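PDB 2OKX: rhamnosidase B from Bacillus sp., which probably hydrolyses terminal alpha-L-rhamnose residues from glycosides, with inversion at the anomeric carbon, as a glycoside hydrolase of family 78. Local coordinates for residues A[106-110]-A[184-188]; A[475-480]-A[855-860]; A[682-688]-A[759-765]; A[838-842]-A[863-867]. One frame throughout, in Å; residues are numbered along the deposited sequence.

Contact 1: A[106-110]-A[184-188]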
loop_
_atom_site.group_PDB
_atom_site.type_symbol
_atom_site.label_atom_id
_atom_site.label_comp_id
_atom_site.label_asym_id
_atom_site.label_seq_id
_atom_site.Cartn_x
_atom_site.Cartn_y
_atom_site.Cartn_z
ATOM N N ARG A 106 16.575 4.898 -1.984
ATOM C CA ARG A 106 17.790 4.227 -2.428
ATOM C C ARG A 106 19.039 4.614 -1.644
ATOM O O ARG A 106 19.354 5.797 -1.484
ATOM C CB ARG A 106 18.042 4.489 -3.915
ATOM C CG ARG A 106 19.086 3.551 -4.508
ATOM C CD ARG A 106 19.547 3.966 -5.892
ATOM N NE ARG A 106 20.436 2.956 -6.461
ATOM C CZ ARG A 106 21.040 3.060 -7.640
ATOM N NH1 ARG A 106 20.858 4.140 -8.390
ATOM N NH2 ARG A 106 21.814 2.074 -8.075
ATOM N N GLY A 107 19.733 3.598 -1.143
ATOM C CA GLY A 107 20.968 3.799 -0.412
ATOM C C GLY A 107 21.982 2.916 -1.118
ATOM O O GLY A 107 22.434 3.233 -2.215
ATOM N N ARG A 108 22.320 1.792 -0.501
ATOM C CA ARG A 108 23.255 0.845 -1.088
ATOM C C ARG A 108 23.080 -0.480 -0.359
ATOM O O ARG A 108 22.653 -0.502 0.796
ATOM C CB ARG A 108 24.700 1.346 -0.956
ATOM C CG ARG A 108 25.193 1.518 0.469
ATOM C CD ARG A 108 26.635 2.030 0.505
ATOM N NE ARG A 108 27.572 1.102 -0.129
ATOM C CZ ARG A 108 28.883 1.317 -0.240
ATOM N NH1 ARG A 108 29.657 0.421 -0.832
ATOM N NH2 ARG A 108 29.420 2.432 0.239
ATOM N N GLY A 109 23.386 -1.580 -1.042
ATOM C CA GLY A 109 23.250 -2.886 -0.426
ATOM C C GLY A 109 24.046 -2.955 0.860
ATOM O O GLY A 109 25.169 -2.461 0.924
ATOM N N GLY A 110 23.475 -3.558 1.897
ATOM C CA GLY A 110 24.204 -3.645 3.143
ATOM C C GLY A 110 23.508 -4.373 4.273
ATOM O O GLY A 110 22.280 -4.410 4.361
ATOM N N THR A 184 28.313 5.169 8.953
ATOM C CA THR A 184 28.831 5.375 7.608
ATOM C C THR A 184 27.654 5.692 6.687
ATOM O O THR A 184 26.574 5.116 6.836
ATOM C CB THR A 184 29.549 4.108 7.093
ATOM O OG1 THR A 184 30.617 3.770 7.985
ATOM C CG2 THR A 184 30.118 4.336 5.702
ATOM N N ALA A 185 27.857 6.609 5.745
ATOM C CA ALA A 185 26.799 6.984 4.813
ATOM C C ALA A 185 26.332 5.750 4.055
ATOM O O ALA A 185 27.112 4.825 3.829
ATOM C CB ALA A 185 27.304 8.040 3.833
ATOM N N PRO A 186 25.062 5.733 3.617
ATOM C CA PRO A 186 24.060 6.795 3.782
ATOM C C PRO A 186 23.220 6.739 5.062
ATOM O O PRO A 186 22.385 7.610 5.298
ATOM C CB PRO A 186 23.200 6.634 2.535
ATOM C CG PRO A 186 23.165 5.148 2.372
ATOM C CD PRO A 186 24.613 4.745 2.617
ATOM N N TRP A 187 23.447 5.726 5.889
ATOM C CA TRP A 187 22.682 5.565 7.125
ATOM C C TRP A 187 23.301 6.376 8.260
ATOM O O TRP A 187 23.833 5.825 9.221
ATOM C CB TRP A 187 22.636 4.083 7.482
ATOM C CG TRP A 187 22.427 3.227 6.270
ATOM C CD1 TRP A 187 21.253 3.018 5.596
ATOM C CD2 TRP A 187 23.436 2.505 5.552
ATOM N NE1 TRP A 187 21.471 2.209 4.503
ATOM C CE2 TRP A 187 22.802 1.881 4.454
ATOM C CE3 TRP A 187 24.815 2.326 5.729
ATOM C CZ2 TRP A 187 23.501 1.087 3.538
ATOM C CZ3 TRP A 187 25.511 1.538 4.818
ATOM C CH2 TRP A 187 24.852 0.928 3.736
ATOM N N THR A 188 23.211 7.695 8.132
ATOM C CA THR A 188 23.771 8.640 9.093
ATOM C C THR A 188 23.683 8.184 10.543
ATOM O O THR A 188 24.648 8.312 11.300
ATOM C CB THR A 188 23.087 10.008 8.953
ATOM O OG1 THR A 188 22.952 10.323 7.561
ATOM C CG2 THR A 188 23.915 11.090 9.627
HETATM O O HOH W 1 28.373 4.807 1.334
#
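Arg-108 lays the start of its side chain against the outer corner of the Trp-187 indole. Its CG is 3.3 Å from Trp-187 CH2, a tight carbon-carbon approach, and the two side chains cross at roughly a right angle. With chi1 at 62°, CG is wedged between the backbone N and the carbonyl carbon, which brings the methylenes over to the indole. The same residue also meets the indole through its main chain: Arg-108 O lies in the ring plane, 3.3 Å from Trp-187 CZ2. Pro-186 fills in beside this pair. Its CD sits over the centre of one indole face and is 3.9 Å from Arg-108 CG, while its CG packs 3.8 Å from Gly-107 CA. A cis peptide bond precedes this proline, and an inverse gamma turn centred on Trp-187 follows.

No direct hydrogen bond joins the two segments. One water bridges them instead: it accepts from Arg-108 NH2 at 2.8 Å, in the guanidinium plane, and donates to Ala-185 O, also at 2.8 Å. The chain of Arg-108 bends at chi3 (-61°) on its way to that water. The polar edge of the indole is tied down by Asp-47, whose OD2 accepts from Trp-187 NE1 and, weakly, from Arg-108 N; Trp-10 stacks on the same ring.

Both loops lead from the seven-stranded antiparallel sheet into the five-stranded mixed one, the first to strand 110-117 and the second to strand 189-192. The packing thus joins two connections between the sheets, consistent with the galactose-binding-like beta-sandwich that the family assignment suggests for this N-terminal domain.

Contact 2: A[475-480]-A[855-860]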
loop_
_atom_site.group_PDB
_atom_site.type_symbol
_atom_site.label_atom_id
_atom_site.label_comp_id
_atom_site.label_asym_id
_atom_site.label_seq_id
_atom_site.Cartn_x
_atom_site.Cartn_y
_atom_site.Cartn_z
ATOM N N TYR A 475 -15.916 -12.807 -14.061
ATOM C CA TYR A 475 -15.156 -11.564 -14.111
ATOM C C TYR A 475 -14.063 -11.557 -13.059
ATOM O O TYR A 475 -14.321 -11.803 -11.882
ATOM C CB TYR A 475 -16.069 -10.354 -13.893
ATOM C CG TYR A 475 -15.321 -9.057 -13.634
ATOM C CD1 TYR A 475 -15.293 -8.484 -12.359
ATOM C CD2 TYR A 475 -14.646 -8.398 -14.666
ATOM C CE1 TYR A 475 -14.620 -7.290 -12.119
ATOM C CE2 TYR A 475 -13.966 -7.198 -14.436
ATOM C CZ TYR A 475 -13.960 -6.650 -13.162
ATOM O OH TYR A 475 -13.313 -5.455 -12.935
ATOM N N THR A 476 -12.840 -11.286 -13.496
ATOM C CA THR A 476 -11.700 -11.206 -12.594
ATOM C C THR A 476 -11.212 -9.766 -12.635
ATOM O O THR A 476 -10.930 -9.247 -13.711
ATOM C CB THR A 476 -10.535 -12.133 -13.051
ATOM O OG1 THR A 476 -10.918 -13.507 -12.906
ATOM C CG2 THR A 476 -9.288 -11.873 -12.215
ATOM N N GLN A 477 -11.142 -9.095 -11.486
ATOM C CA GLN A 477 -10.638 -7.726 -11.497
ATOM C C GLN A 477 -9.125 -7.834 -11.379
ATOM O O GLN A 477 -8.594 -8.057 -10.289
ATOM C CB GLN A 477 -11.186 -6.897 -10.324
ATOM C CG GLN A 477 -10.774 -5.434 -10.409
ATOM C CD GLN A 477 -11.319 -4.576 -9.277
ATOM O OE1 GLN A 477 -12.394 -4.842 -8.739
ATOM N NE2 GLN A 477 -10.585 -3.522 -8.934
ATOM N N HIS A 478 -8.426 -7.699 -12.501
ATOM C CA HIS A 478 -6.973 -7.791 -12.473
ATOM C C HIS A 478 -6.358 -6.575 -11.807
ATOM O O HIS A 478 -6.897 -5.473 -11.892
ATOM C CB HIS A 478 -6.424 -7.977 -13.889
ATOM C CG HIS A 478 -6.706 -9.333 -14.451
ATOM N ND1 HIS A 478 -7.625 -9.549 -15.454
ATOM C CD2 HIS A 478 -6.237 -10.552 -14.102
ATOM C CE1 HIS A 478 -7.710 -10.845 -15.697
ATOM N NE2 HIS A 478 -6.878 -11.474 -14.890
ATOM N N THR A 479 -5.230 -6.788 -11.135
ATOM C CA THR A 479 -4.553 -5.713 -10.433
ATOM C C THR A 479 -3.674 -4.874 -11.364
ATOM O O THR A 479 -2.462 -4.785 -11.172
ATOM C CB THR A 479 -3.700 -6.279 -9.266
ATOM O OG1 THR A 479 -2.723 -7.193 -9.773
ATOM C CG2 THR A 479 -4.587 -7.030 -8.278
ATOM N N TYR A 480 -4.293 -4.260 -12.373
ATOM C CA TYR A 480 -3.559 -3.418 -13.322
ATOM C C TYR A 480 -2.734 -2.424 -12.518
ATOM O O TYR A 480 -3.263 -1.747 -11.634
ATOM C CB TYR A 480 -4.526 -2.651 -14.229
ATOM C CG TYR A 480 -5.499 -3.527 -14.979
ATOM C CD1 TYR A 480 -5.065 -4.390 -15.989
ATOM C CD2 TYR A 480 -6.855 -3.509 -14.666
ATOM C CE1 TYR A 480 -5.962 -5.214 -16.666
ATOM C CE2 TYR A 480 -7.757 -4.325 -15.332
ATOM C CZ TYR A 480 -7.308 -5.176 -16.329
ATOM O OH TYR A 480 -8.213 -5.987 -16.976
ATOM N N MET A 855 -15.514 -0.609 -12.718
ATOM C CA MET A 855 -14.997 -1.259 -11.520
ATOM C C MET A 855 -15.709 -0.727 -10.288
ATOM O O MET A 855 -16.003 0.467 -10.199
ATOM C CB MET A 855 -13.498 -1.002 -11.369
ATOM C CG MET A 855 -12.651 -1.528 -12.504
ATOM S SD MET A 855 -10.928 -1.129 -12.235
ATOM C CE MET A 855 -10.118 -2.462 -13.183
ATOM N N LEU A 856 -15.978 -1.613 -9.336
ATOM C CA LEU A 856 -16.640 -1.207 -8.106
ATOM C C LEU A 856 -15.736 -0.228 -7.363
ATOM O O LEU A 856 -16.207 0.735 -6.752
ATOM C CB LEU A 856 -16.919 -2.437 -7.227
ATOM C CG LEU A 856 -17.929 -3.441 -7.794
ATOM C CD1 LEU A 856 -17.911 -4.740 -6.984
ATOM C CD2 LEU A 856 -19.319 -2.813 -7.779
ATOM N N THR A 857 -14.432 -0.481 -7.438
ATOM C CA THR A 857 -13.423 0.327 -6.761
ATOM C C THR A 857 -12.060 -0.185 -7.227
ATOM O O THR A 857 -11.982 -1.247 -7.848
ATOM C CB THR A 857 -13.529 0.135 -5.225
ATOM O OG1 THR A 857 -12.518 0.900 -4.556
ATOM C CG2 THR A 857 -13.356 -1.339 -4.872
ATOM N N ARG A 858 -10.993 0.558 -6.951
ATOM C CA ARG A 858 -9.661 0.087 -7.335
ATOM C C ARG A 858 -9.263 -0.913 -6.253
ATOM O O ARG A 858 -9.314 -2.128 -6.456
ATOM C CB ARG A 858 -8.646 1.235 -7.369
ATOM C CG ARG A 858 -7.228 0.749 -7.692
ATOM C CD ARG A 858 -6.154 1.808 -7.470
ATOM N NE ARG A 858 -6.072 2.260 -6.081
ATOM C CZ ARG A 858 -4.932 2.557 -5.462
ATOM N NH1 ARG A 858 -3.774 2.438 -6.105
ATOM N NH2 ARG A 858 -4.946 2.992 -4.205
ATOM N N SER A 859 -8.880 -0.387 -5.094
ATOM C CA SER A 859 -8.509 -1.211 -3.952
ATOM C C SER A 859 -9.772 -1.621 -3.193
ATOM O O SER A 859 -10.660 -0.796 -2.952
ATOM C CB SER A 859 -7.596 -0.426 -3.018
ATOM O OG SER A 859 -7.539 -1.034 -1.740
ATOM N N HIS A 860 -9.854 -2.895 -2.819
ATOM C CA HIS A 860 -11.011 -3.395 -2.087
ATOM C C HIS A 860 -10.766 -3.410 -0.584
ATOM O O HIS A 860 -11.630 -3.833 0.184
ATOM C CB HIS A 860 -11.366 -4.808 -2.564
ATOM C CG HIS A 860 -11.991 -4.842 -3.923
ATOM N ND1 HIS A 860 -13.307 -5.197 -4.128
ATOM C CD2 HIS A 860 -11.495 -4.518 -5.141
ATOM C CE1 HIS A 860 -13.594 -5.087 -5.413
ATOM N NE2 HIS A 860 -12.513 -4.676 -6.049
HETATM O O HOH W 2 -14.907 -4.199 -9.583
#
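Gln-477 and His-860 meet through a hydrogen bond of 2.7 Å from His-860 NE2 to Gln-477 OE1. Its N-H...O angle is 159°, and the oxygen lies close to the imidazole plane, although the donor stands above the plane of the amide carbonyl. The other end of the amide is engaged as well: Gln-477 NE2 donates to Thr-857 O over 2.9 Å, in that carbonyl's plane. A water adds a second donor to Gln-477 OE1 at 2.7 Å and accepts from Leu-856 N. With donors at the oxygen and a main-chain acceptor at the nitrogen, the rotation of the amide is fixed. The extended chain of Gln-477, its CG anti to the backbone N (chi1 -174°), carries the group straight across to the loop.

Beside this polar grip runs an apolar one, in which Met-855 CE touches the edge of the Tyr-480 ring, 3.7 Å from CE2. Further along the methionine, Met-855 CG comes to 4.0 Å from Tyr-475 OH.

The second shell sets the imidazole and its loop. Thr-857 CG2 lies over the centre of one His-860 ring face, and Thr-857 OG1 donates to Ser-859 O at 3.0 Å, a bond within the loop. That hydroxyl also pairs with Met-842 N, and Tyr-480 OH is held by Glu-287.

Strand 475-477 pairs antiparallel with strand 462-472, from which Glu-469 also receives His-860 N. The contact thus joins the concanavalin-like beta domain to the loop that runs between helices 817-833 and 868-876 of the six-hairpin glycosidase domain.

Contact 3: A[682-688]-A[759-765]; sequences LDWAPID and SDVYSMQ
Asp-688 and Ser-759 join two loops of the six-hairpin glycosidase domain, an alpha-barrel, the second loop running into the N-terminus of helix 764-772. The polar part of the contact is compact. Ser-759 OG donates to Asp-688 OD2 at 2.7 Å, on the anti lone pair of the carboxylate, and accepts from Val-761 N at 3.0 Å with an N-H...O angle of 160°. The second bond closes an ST turn, so the hydroxyl is gripped on both its donor and its acceptor function and its rotation is set. Having OG anti to the backbone N (chi1 174°) places it where both partners can be reached. Asp-688 OD2 has a further, weak partner in His-753 NE2.

Bonds to outside partners, one of them a helix cap, form a second group. Ser-763 stands at the N-cap, its side chain capping a backbone N in the first turn of the helix, and its OG is also bonded to Asp-750. At the far end of the contact Asp-683 is turned to another loop, its two carboxylate oxygens bonded to Gly-799 N and Ser-800 OG.

Apolar packing fills the space between. The Ile-687 end methyl, CD1, presses on the aliphatic part of Gln-765, 3.5 Å from CG and the same distance from CB, the two side chains running at a slant to one another. Leu-682 CD2 adds a looser touch, 4.3 Å from Gln-765 CB. Nearer the ST turn, Val-761 CB is 3.7 Å from Asp-688 CB, and its CG1 methyl comes to 4.0 Å from Pro-686 O.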
loop_
_atom_site.group_PDB
_atom_site.type_symbol
_atom_site.label_atom_id
_atom_site.label_comp_id
_atom_site.label_asym_id
_atom_site.label_seq_id
_atom_site.Cartn_x
_atom_site.Cartn_y
_atom_site.Cartn_z
ATOM N N LEU A 682 -8.957 16.195 -1.805
ATOM C CA LEU A 682 -9.777 15.870 -0.649
ATOM C C LEU A 682 -10.474 14.531 -0.892
ATOM O O LEU A 682 -10.247 13.575 -0.160
ATOM C CB LEU A 682 -10.836 16.940 -0.364
ATOM C CG LEU A 682 -11.775 16.521 0.783
ATOM C CD1 LEU A 682 -10.954 16.203 2.030
ATOM C CD2 LEU A 682 -12.785 17.619 1.076
ATOM N N ASP A 683 -11.300 14.458 -1.935
ATOM C CA ASP A 683 -12.047 13.235 -2.233
ATOM C C ASP A 683 -11.964 12.805 -3.701
ATOM O O ASP A 683 -11.636 13.609 -4.576
ATOM C CB ASP A 683 -13.520 13.446 -1.855
ATOM C CG ASP A 683 -14.306 12.152 -1.806
ATOM O OD1 ASP A 683 -15.557 12.217 -1.826
ATOM O OD2 ASP A 683 -13.679 11.073 -1.732
ATOM N N TRP A 684 -12.267 11.536 -3.965
ATOM C CA TRP A 684 -12.247 11.013 -5.333
ATOM C C TRP A 684 -13.632 11.233 -5.934
ATOM O O TRP A 684 -14.425 10.300 -6.074
ATOM C CB TRP A 684 -11.900 9.515 -5.346
ATOM C CG TRP A 684 -10.497 9.205 -4.890
ATOM C CD1 TRP A 684 -10.133 8.439 -3.817
ATOM C CD2 TRP A 684 -9.274 9.661 -5.489
ATOM N NE1 TRP A 684 -8.762 8.393 -3.709
ATOM C CE2 TRP A 684 -8.209 9.134 -4.721
ATOM C CE3 TRP A 684 -8.974 10.465 -6.600
ATOM C CZ2 TRP A 684 -6.867 9.387 -5.025
ATOM C CZ3 TRP A 684 -7.636 10.716 -6.903
ATOM C CH2 TRP A 684 -6.600 10.177 -6.117
ATOM N N ALA A 685 -13.915 12.485 -6.274
ATOM C CA ALA A 685 -15.198 12.861 -6.852
ATOM C C ALA A 685 -15.004 14.120 -7.692
ATOM O O ALA A 685 -14.001 14.815 -7.544
ATOM C CB ALA A 685 -16.212 13.116 -5.746
ATOM N N PRO A 686 -15.968 14.427 -8.578
ATOM C CA PRO A 686 -15.953 15.592 -9.472
ATOM C C PRO A 686 -15.919 16.954 -8.779
ATOM O O PRO A 686 -16.521 17.911 -9.264
ATOM C CB PRO A 686 -17.230 15.414 -10.294
ATOM C CG PRO A 686 -17.434 13.941 -10.299
ATOM C CD PRO A 686 -17.132 13.575 -8.871
ATOM N N ILE A 687 -15.230 17.037 -7.646
ATOM C CA ILE A 687 -15.107 18.293 -6.913
ATOM C C ILE A 687 -14.231 19.229 -7.741
ATOM O O ILE A 687 -13.245 18.791 -8.335
ATOM C CB ILE A 687 -14.413 18.088 -5.542
ATOM C CG1 ILE A 687 -15.319 17.292 -4.605
ATOM C CG2 ILE A 687 -14.051 19.436 -4.927
ATOM C CD1 ILE A 687 -14.665 16.951 -3.283
ATOM N N ASP A 688 -14.585 20.509 -7.790
ATOM C CA ASP A 688 -13.777 21.456 -8.544
ATOM C C ASP A 688 -12.616 21.844 -7.635
ATOM O O ASP A 688 -12.632 22.881 -6.969
ATOM C CB ASP A 688 -14.610 22.681 -8.942
ATOM C CG ASP A 688 -13.957 23.496 -10.048
ATOM O OD1 ASP A 688 -13.113 22.940 -10.783
ATOM O OD2 ASP A 688 -14.300 24.689 -10.193
ATOM N N SER A 759 -15.711 29.188 -9.043
ATOM C CA SER A 759 -16.304 27.926 -9.464
ATOM C C SER A 759 -17.822 27.967 -9.382
ATOM O O SER A 759 -18.388 28.646 -8.529
ATOM C CB SER A 759 -15.784 26.779 -8.593
ATOM O OG SER A 759 -16.456 25.571 -8.902
ATOM N N ASP A 760 -18.474 27.235 -10.276
ATOM C CA ASP A 760 -19.928 27.166 -10.293
ATOM C C ASP A 760 -20.319 25.749 -9.880
ATOM O O ASP A 760 -21.478 25.341 -9.999
ATOM C CB ASP A 760 -20.458 27.472 -11.694
ATOM C CG ASP A 760 -20.064 26.419 -12.707
ATOM O OD1 ASP A 760 -18.857 26.102 -12.802
ATOM O OD2 ASP A 760 -20.963 25.913 -13.412
ATOM N N VAL A 761 -19.329 25.006 -9.395
ATOM C CA VAL A 761 -19.534 23.634 -8.954
ATOM C C VAL A 761 -19.762 23.592 -7.443
ATOM O O VAL A 761 -19.005 24.184 -6.675
ATOM C CB VAL A 761 -18.312 22.749 -9.316
ATOM C CG1 VAL A 761 -18.512 21.331 -8.796
ATOM C CG2 VAL A 761 -18.116 22.733 -10.827
ATOM N N TYR A 762 -20.813 22.894 -7.028
ATOM C CA TYR A 762 -21.146 22.763 -5.614
ATOM C C TYR A 762 -21.137 21.295 -5.207
ATOM O O TYR A 762 -21.729 20.446 -5.878
ATOM C CB TYR A 762 -22.517 23.379 -5.346
ATOM C CG TYR A 762 -22.543 24.867 -5.591
ATOM C CD1 TYR A 762 -22.074 25.760 -4.628
ATOM C CD2 TYR A 762 -22.985 25.385 -6.809
ATOM C CE1 TYR A 762 -22.041 27.130 -4.868
ATOM C CE2 TYR A 762 -22.955 26.757 -7.064
ATOM C CZ TYR A 762 -22.482 27.622 -6.090
ATOM O OH TYR A 762 -22.441 28.975 -6.338
ATOM N N SER A 763 -20.464 20.999 -4.100
ATOM C CA SER A 763 -20.364 19.625 -3.625
ATOM C C SER A 763 -20.751 19.471 -2.163
ATOM O O SER A 763 -20.665 20.413 -1.378
ATOM C CB SER A 763 -18.933 19.122 -3.814
ATOM O OG SER A 763 -18.035 19.882 -3.023
ATOM N N MET A 764 -21.186 18.269 -1.804
ATOM C CA MET A 764 -21.551 17.978 -0.424
ATOM C C MET A 764 -20.291 18.070 0.423
ATOM O O MET A 764 -20.329 18.526 1.567
ATOM C CB MET A 764 -22.130 16.571 -0.313
ATOM C CG MET A 764 -23.592 16.472 -0.687
ATOM S SD MET A 764 -24.577 17.509 0.409
ATOM C CE MET A 764 -24.285 16.704 1.986
ATOM N N GLN A 765 -19.176 17.635 -0.160
ATOM C CA GLN A 765 -17.886 17.633 0.517
ATOM C C GLN A 765 -17.516 18.977 1.138
ATOM O O GLN A 765 -17.220 19.065 2.330
ATOM C CB GLN A 765 -16.777 17.202 -0.456
ATOM C CG GLN A 765 -16.792 15.720 -0.861
ATOM C CD GLN A 765 -17.700 15.409 -2.042
ATOM O OE1 GLN A 765 -17.601 14.338 -2.646
ATOM N NE2 GLN A 765 -18.588 16.337 -2.377
#

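Contact 4: A[838-842]-A[863-867]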
loop_
_atom_site.group_PDB
_atom_site.type_symbol
_atom_site.label_atom_id
_atom_site.label_comp_id
_atom_site.label_asym_id
_atom_site.label_seq_id
_atom_site.Cartn_x
_atom_site.Cartn_y
_atom_site.Cartn_z
ATOM N N THR A 838 -13.615 -6.713 3.346
ATOM C CA THR A 838 -12.888 -5.516 3.757
ATOM C C THR A 838 -13.595 -4.310 3.134
ATOM O O THR A 838 -14.423 -4.469 2.237
ATOM C CB THR A 838 -11.405 -5.548 3.284
ATOM O OG1 THR A 838 -11.352 -5.797 1.874
ATOM C CG2 THR A 838 -10.637 -6.641 4.009
ATOM N N CYS A 839 -13.265 -3.109 3.604
ATOM C CA CYS A 839 -13.890 -1.887 3.105
ATOM C C CYS A 839 -13.228 -1.311 1.861
ATOM O O CYS A 839 -12.009 -1.110 1.821
ATOM C CB CYS A 839 -13.904 -0.829 4.208
ATOM S SG CYS A 839 -14.717 -1.417 5.705
ATOM N N TRP A 840 -14.057 -1.020 0.864
ATOM C CA TRP A 840 -13.599 -0.480 -0.411
ATOM C C TRP A 840 -12.963 0.891 -0.311
ATOM O O TRP A 840 -13.352 1.717 0.510
ATOM C CB TRP A 840 -14.760 -0.385 -1.405
ATOM C CG TRP A 840 -15.403 -1.686 -1.747
ATOM C CD1 TRP A 840 -14.953 -2.941 -1.442
ATOM C CD2 TRP A 840 -16.619 -1.861 -2.477
ATOM N NE1 TRP A 840 -15.821 -3.888 -1.938
ATOM C CE2 TRP A 840 -16.851 -3.250 -2.578
ATOM C CE3 TRP A 840 -17.539 -0.976 -3.056
ATOM C CZ2 TRP A 840 -17.968 -3.777 -3.235
ATOM C CZ3 TRP A 840 -18.650 -1.501 -3.709
ATOM C CH2 TRP A 840 -18.852 -2.891 -3.792
ATOM N N GLU A 841 -11.997 1.129 -1.189
ATOM C CA GLU A 841 -11.299 2.403 -1.251
ATOM C C GLU A 841 -12.273 3.501 -1.678
ATOM O O GLU A 841 -12.252 4.608 -1.145
ATOM C CB GLU A 841 -10.163 2.304 -2.271
ATOM C CG GLU A 841 -9.372 3.578 -2.489
ATOM C CD GLU A 841 -8.362 3.434 -3.623
ATOM O OE1 GLU A 841 -7.495 4.318 -3.769
ATOM O OE2 GLU A 841 -8.439 2.432 -4.371
ATOM N N MET A 842 -13.119 3.187 -2.652
ATOM C CA MET A 842 -14.078 4.153 -3.171
ATOM C C MET A 842 -15.424 3.508 -3.434
ATOM O O MET A 842 -15.563 2.280 -3.379
ATOM C CB MET A 842 -13.564 4.746 -4.488
ATOM C CG MET A 842 -12.196 5.400 -4.401
ATOM S SD MET A 842 -11.515 5.734 -6.045
ATOM C CE MET A 842 -11.109 4.053 -6.553
ATOM N N ALA A 863 -8.271 0.926 4.818
ATOM C CA ALA A 863 -8.710 1.209 6.180
ATOM C C ALA A 863 -9.199 2.638 6.377
ATOM O O ALA A 863 -9.827 2.938 7.389
ATOM C CB ALA A 863 -7.594 0.888 7.183
ATOM N N TRP A 864 -8.923 3.528 5.429
ATOM C CA TRP A 864 -9.403 4.893 5.594
ATOM C C TRP A 864 -10.926 4.893 5.414
ATOM O O TRP A 864 -11.604 5.886 5.692
ATOM C CB TRP A 864 -8.691 5.848 4.609
ATOM C CG TRP A 864 -9.177 5.883 3.178
ATOM C CD1 TRP A 864 -10.018 5.002 2.554
ATOM C CD2 TRP A 864 -8.833 6.870 2.194
ATOM N NE1 TRP A 864 -10.222 5.383 1.243
ATOM C CE2 TRP A 864 -9.505 6.526 0.998
ATOM C CE3 TRP A 864 -8.021 8.014 2.209
ATOM C CZ2 TRP A 864 -9.391 7.287 -0.174
ATOM C CZ3 TRP A 864 -7.907 8.773 1.044
ATOM C CH2 TRP A 864 -8.591 8.403 -0.132
ATOM N N SER A 865 -11.450 3.739 4.998
ATOM C CA SER A 865 -12.882 3.537 4.768
ATOM C C SER A 865 -13.559 2.731 5.888
ATOM O O SER A 865 -14.733 2.383 5.766
ATOM C CB SER A 865 -13.103 2.774 3.456
ATOM O OG SER A 865 -12.655 3.504 2.327
ATOM N N ALA A 866 -12.835 2.440 6.968
ATOM C CA ALA A 866 -13.395 1.629 8.057
ATOM C C ALA A 866 -14.215 2.376 9.114
ATOM O O ALA A 866 -14.314 1.928 10.261
ATOM C CB ALA A 866 -12.268 0.840 8.741
ATOM N N ALA A 867 -14.822 3.489 8.721
ATOM C CA ALA A 867 -15.631 4.306 9.630
ATOM C C ALA A 867 -16.520 3.574 10.646
ATOM O O ALA A 867 -16.516 3.916 11.830
ATOM C CB ALA A 867 -16.484 5.284 8.819
#
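Ser-865 OG donates to Trp-840 O at 2.6 Å, the shortest polar link of this contact, with the hydroxyl tilted 23° from the carbonyl plane. The bond joins two parts of one long loop between helices 817-833 and 868-876 of the alpha-barrel domain, the later part beginning with a short 3-10 segment, 863-865. There Ala-866 N bonds back to Ala-863 O over 3.1 Å, which presents two successive side chains, Trp-864 and Ser-865, to two successive carbonyls of segment 838-842.

The second member of the pair is Trp-864 NE1, which donates to Glu-841 O at 3.2 Å. This bond is well directed at both ends: the N-H...O angle is 159°, the oxygen lies in the indole plane, and the donor falls on a carbonyl lone pair. The indole reaches it with CG set between its own backbone N and carbonyl carbon (chi1 80°). Phe-802 stacks on the ring, and a bound glycerol, probably from the crystallisation liquor, lies about 3 Å from the side chain, consistent with a pocket here.

The Glu-841 carboxylate, separately, takes a salt bridge from Arg-858 and a hydrogen bond from Ser-859 N. All of the touching residues are buried, and the two hydrogen bonds satisfy both carbonyl oxygens.

Beyond the bonds the loop parts pack through small side chains. Cys-839 CB sits 3.8 Å from Ser-865 CB and 3.7 Å from Ser-865 O, while Cys-839 SG comes to 4.1 Å from Ala-866 CA.

Overall arrangement
Contact 1 stands apart in the N-terminal beta domain, about 36 Å or more between centres from each of the others; it is partly buried and rests on ring packing plus one water. Contacts 2 and 4 share the loop between helices 817-833 and 868-876, and they touch: Arg-858 NH2 forms a 2.9 Å salt bridge with Glu-841 OE1. Contact 4 is wholly buried and uses two hydrogen bonds to carbonyls, whereas contact 2, partly buried, crosses between domains through an amide. Contact 3, mostly buried although farther from the chain centre, mixes capping with aliphatic packing and reaches contact 4 through Trp-684 NE1, 3.6 Å from Trp-864 CH2.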